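Local coordinates for protein D-threo-3-hydroxyaspartate dehydratase (Delftia, PDB 3WQC) that catalyses the pyridoxal phosphate-dependent deamination of D-threo-3-hydroxyaspartate to oxaloacetate and ammonium, at residues V95-H100 against L115-D120. Residues are numbered along the deposited sequence; the frame is centred on the assembly and turned at random.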
ATOM      1  N   VAL B  95       5.642 -16.866   9.953  1.00 10.29           N
ATOM      2  CA  VAL B  95       6.547 -16.560   8.819  1.00 10.28           C
ATOM      3  C   VAL B  95       7.877 -17.250   9.214  1.00  9.89           C
ATOM      4  O   VAL B  95       8.314 -17.080  10.341  1.00 10.68           O
ATOM      5  CB  VAL B  95       6.801 -15.024   8.645  1.00 10.31           C
ATOM      6  CG1 VAL B  95       7.816 -14.747   7.545  1.00 11.43           C
ATOM      7  CG2 VAL B  95       5.452 -14.346   8.301  1.00 12.55           C
ATOM      8  N   SER B  96       8.494 -17.971   8.264  1.00  9.85           N
ATOM      9  CA  SER B  96       9.756 -18.709   8.513  0.50  9.56           C
ATOM     10  C   SER B  96      10.694 -17.815   9.324  1.00  9.42           C
ATOM     11  O   SER B  96      11.023 -16.683   8.924  1.00 10.11           O
ATOM     12  CB  SER B  96      10.431 -18.972   7.152  0.50 13.53           C
ATOM     13  OG  SER B  96       9.633 -19.690   6.266  0.50 15.13           O
ATOM     14  N   MET B  97      11.195 -18.314  10.466  1.00 10.14           N
ATOM     15  CA  MET B  97      11.915 -17.470  11.423  1.00 10.51           C
ATOM     16  C   MET B  97      13.278 -17.046  10.877  1.00 11.13           C
ATOM     17  O   MET B  97      14.091 -17.935  10.449  1.00 12.38           O
ATOM     18  CB  MET B  97      12.085 -18.237  12.734  1.00 12.04           C
ATOM     19  CG  MET B  97      12.774 -17.401  13.796  1.00 12.26           C
ATOM     20  SD  MET B  97      11.794 -15.905  14.185  1.00 12.79           S
ATOM     21  CE  MET B  97      12.856 -15.243  15.489  1.00 12.41           C
ATOM     22  N   ALA B  98      13.616 -15.730  10.940  1.00 10.17           N
ATOM     23  CA  ALA B  98      14.929 -15.257  10.612  1.00  9.80           C
ATOM     24  C   ALA B  98      15.781 -15.305  11.877  1.00 10.72           C
ATOM     25  O   ALA B  98      15.362 -14.785  12.932  1.00 11.74           O
ATOM     26  CB  ALA B  98      14.831 -13.810  10.170  1.00 12.05           C
ATOM     27  N   PRO B  99      16.978 -15.920  11.817  1.00 10.85           N
ATOM     28  CA  PRO B  99      17.816 -15.941  13.018  1.00 12.57           C
ATOM     29  C   PRO B  99      18.047 -14.599  13.673  1.00 11.84           C
ATOM     30  O   PRO B  99      18.093 -14.514  14.930  1.00 12.65           O
ATOM     31  CB  PRO B  99      19.129 -16.570  12.454  1.00 15.62           C
ATOM     32  CG  PRO B  99      18.627 -17.513  11.360  1.00 16.68           C
ATOM     33  CD  PRO B  99      17.507 -16.705  10.663  1.00 12.62           C
ATOM     34  N   HIS B 100      18.165 -13.510  12.885  1.00 10.81           N
ATOM     35  CA  HIS B 100      18.475 -12.215  13.537  1.00 11.38           C
ATOM     36  C   HIS B 100      17.337 -11.677  14.387  1.00 11.02           C
ATOM     37  O   HIS B 100      17.584 -10.769  15.217  1.00 13.64           O
ATOM     38  CB  HIS B 100      18.902 -11.169  12.506  1.00 13.23           C
ATOM     39  CG  HIS B 100      17.800 -10.570  11.710  1.00 12.38           C
ATOM     40  ND1 HIS B 100      17.333 -11.091  10.517  1.00 16.63           N
ATOM     41  CD2 HIS B 100      17.027  -9.455  12.003  1.00 16.55           C
ATOM     42  CE1 HIS B 100      16.286 -10.303  10.083  1.00 17.08           C
ATOM     43  NE2 HIS B 100      16.116  -9.287  11.014  1.00 16.04           N
ATOM     44  N   LEU B 115       4.838 -17.273  22.686  1.00 14.11           N
ATOM     45  CA  LEU B 115       5.064 -16.991  21.263  1.00 12.19           C
ATOM     46  C   LEU B 115       5.635 -18.262  20.602  1.00 10.90           C
ATOM     47  O   LEU B 115       6.659 -18.794  21.075  1.00 13.93           O
ATOM     48  CB  LEU B 115       6.127 -15.847  21.175  1.00 12.23           C
ATOM     49  CG  LEU B 115       6.559 -15.545  19.726  1.00 10.73           C
ATOM     50  CD1 LEU B 115       5.367 -14.969  18.892  1.00 13.49           C
ATOM     51  CD2 LEU B 115       7.736 -14.574  19.834  1.00 14.14           C
ATOM     52  N   LYS B 116       5.018 -18.684  19.522  1.00 10.64           N
ATOM     53  CA  LYS B 116       5.464 -19.869  18.737  1.00 10.31           C
ATOM     54  C   LYS B 116       6.092 -19.387  17.454  1.00 10.51           C
ATOM     55  O   LYS B 116       5.601 -18.416  16.815  1.00 11.35           O
ATOM     56  CB  LYS B 116       4.260 -20.765  18.375  1.00 12.09           C
ATOM     57  CG  LYS B 116       3.756 -21.626  19.516  1.00 19.24           C
ATOM     58  CD  LYS B 116       3.155 -21.059  20.621  1.00 27.99           C
ATOM     59  CE  LYS B 116       1.725 -20.619  20.267  1.00 23.36           C
ATOM     60  NZ  LYS B 116       1.208 -20.550  21.725  1.00 22.00           N
ATOM     61  N   LEU B 117       7.183 -20.022  17.046  1.00 10.57           N
ATOM     62  CA  LEU B 117       7.919 -19.695  15.802  1.00  8.84           C
ATOM     63  C   LEU B 117       7.761 -20.862  14.821  1.00  9.50           C
ATOM     64  O   LEU B 117       7.399 -21.984  15.265  1.00 10.50           O
ATOM     65  CB  LEU B 117       9.437 -19.502  16.118  1.00 10.07           C
ATOM     66  CG  LEU B 117       9.698 -18.522  17.254  1.00 10.45           C
ATOM     67  CD1 LEU B 117      11.211 -18.425  17.514  1.00 13.17           C
ATOM     68  CD2 LEU B 117       9.150 -17.090  16.835  1.00 11.83           C
ATOM     69  N   ILE B 118       8.086 -20.643  13.550  1.00  9.43           N
ATOM     70  CA  ILE B 118       7.978 -21.708  12.559  1.00  8.76           C
ATOM     71  C   ILE B 118       9.270 -21.760  11.776  1.00  9.82           C
ATOM     72  O   ILE B 118       9.956 -20.744  11.550  1.00 10.70           O
ATOM     73  CB  ILE B 118       6.737 -21.538  11.633  1.00  8.42           C
ATOM     74  CG1 ILE B 118       6.918 -20.434  10.592  1.00 10.54           C
ATOM     75  CG2 ILE B 118       5.461 -21.342  12.488  1.00 10.53           C
ATOM     76  CD1 ILE B 118       5.760 -20.420   9.567  1.00 10.93           C
ATOM     77  N   VAL B 119       9.612 -22.966  11.297  1.00  8.51           N
ATOM     78  CA  VAL B 119      10.784 -23.163  10.419  1.00  8.81           C
ATOM     79  C   VAL B 119      10.410 -24.177   9.337  1.00  8.88           C
ATOM     80  O   VAL B 119       9.490 -24.997   9.511  1.00 10.01           O
ATOM     81  CB  VAL B 119      12.080 -23.650  11.154  1.00 10.12           C
ATOM     82  CG1 VAL B 119      12.480 -22.623  12.210  1.00 10.68           C
ATOM     83  CG2 VAL B 119      11.911 -25.030  11.762  1.00 11.55           C
ATOM     84  N   ASP B 120      11.265 -24.251   8.318  1.00  9.49           N
ATOM     85  CA  ASP B 120      11.151 -25.280   7.256  1.00  8.61           C
ATOM     86  C   ASP B 120      12.507 -25.769   6.766  1.00  8.90           C
ATOM     87  O   ASP B 120      12.570 -26.373   5.668  1.00 11.43           O
ATOM     88  CB  ASP B 120      10.269 -24.833   6.095  1.00 10.87           C
ATOM     89  CG  ASP B 120      10.864 -23.743   5.281  1.00 14.54           C
ATOM     90  OD1 ASP B 120      11.976 -23.250   5.564  1.00 13.94           O
ATOM     91  OD2 ASP B 120      10.217 -23.341   4.255  1.00 18.85           O
TER
HETATM   92  O   HOH W   1       8.398 -17.866  13.014  1.00 10.73           O
HETATM   93  O   HOH W   2      10.807 -20.250   4.072  1.00 31.74           O
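Just beyond strand 90-93 the chain loosens from strand 114-119 yet keeps one direct backbone tie: Met-97 N donates to Ile-118 O at 2.9 Å, nearly along the C=O axis (167°). One step back, a water splits the parallel pairing, donating a hydrogen bond to Val-95 O and accepting one from Ile-118 N, 2.8 Å from each. Met-97, its CG anti to the backbone N (chi1 -178°) and its chain bent at chi2, crosses Leu-117 obliquely, SD lying 3.9 Å from Leu-117 CD2; flexible and apolar, it packs against Leu-102 and Ala-105 of helix 102-110. On the sheet's other face branched Ile-118 holds CG1 in the crowded position (chi1 75°), laying CD1 on the Val-95 backbone, 3.6 Å from Val-95 N; the Ile-118 side chain lies about 6 Å from the bound pyridoxal phosphate. An alanine here would lose the branched end, including CG1 and CD1, and probably loosen Val-95. Short and polar, Ser-96 and Asp-120 share a second water, 2.6 Å from Ser-96 OG and donating to Asp-120 OD2 at 3.2 Å; OD2 also accepts from Gly-153 N. In this TIM-type barrel, direct and water-borne bonds thus seem to tie the loop leaving strand 90-93 to strand 114-119 beside the cofactor pocket.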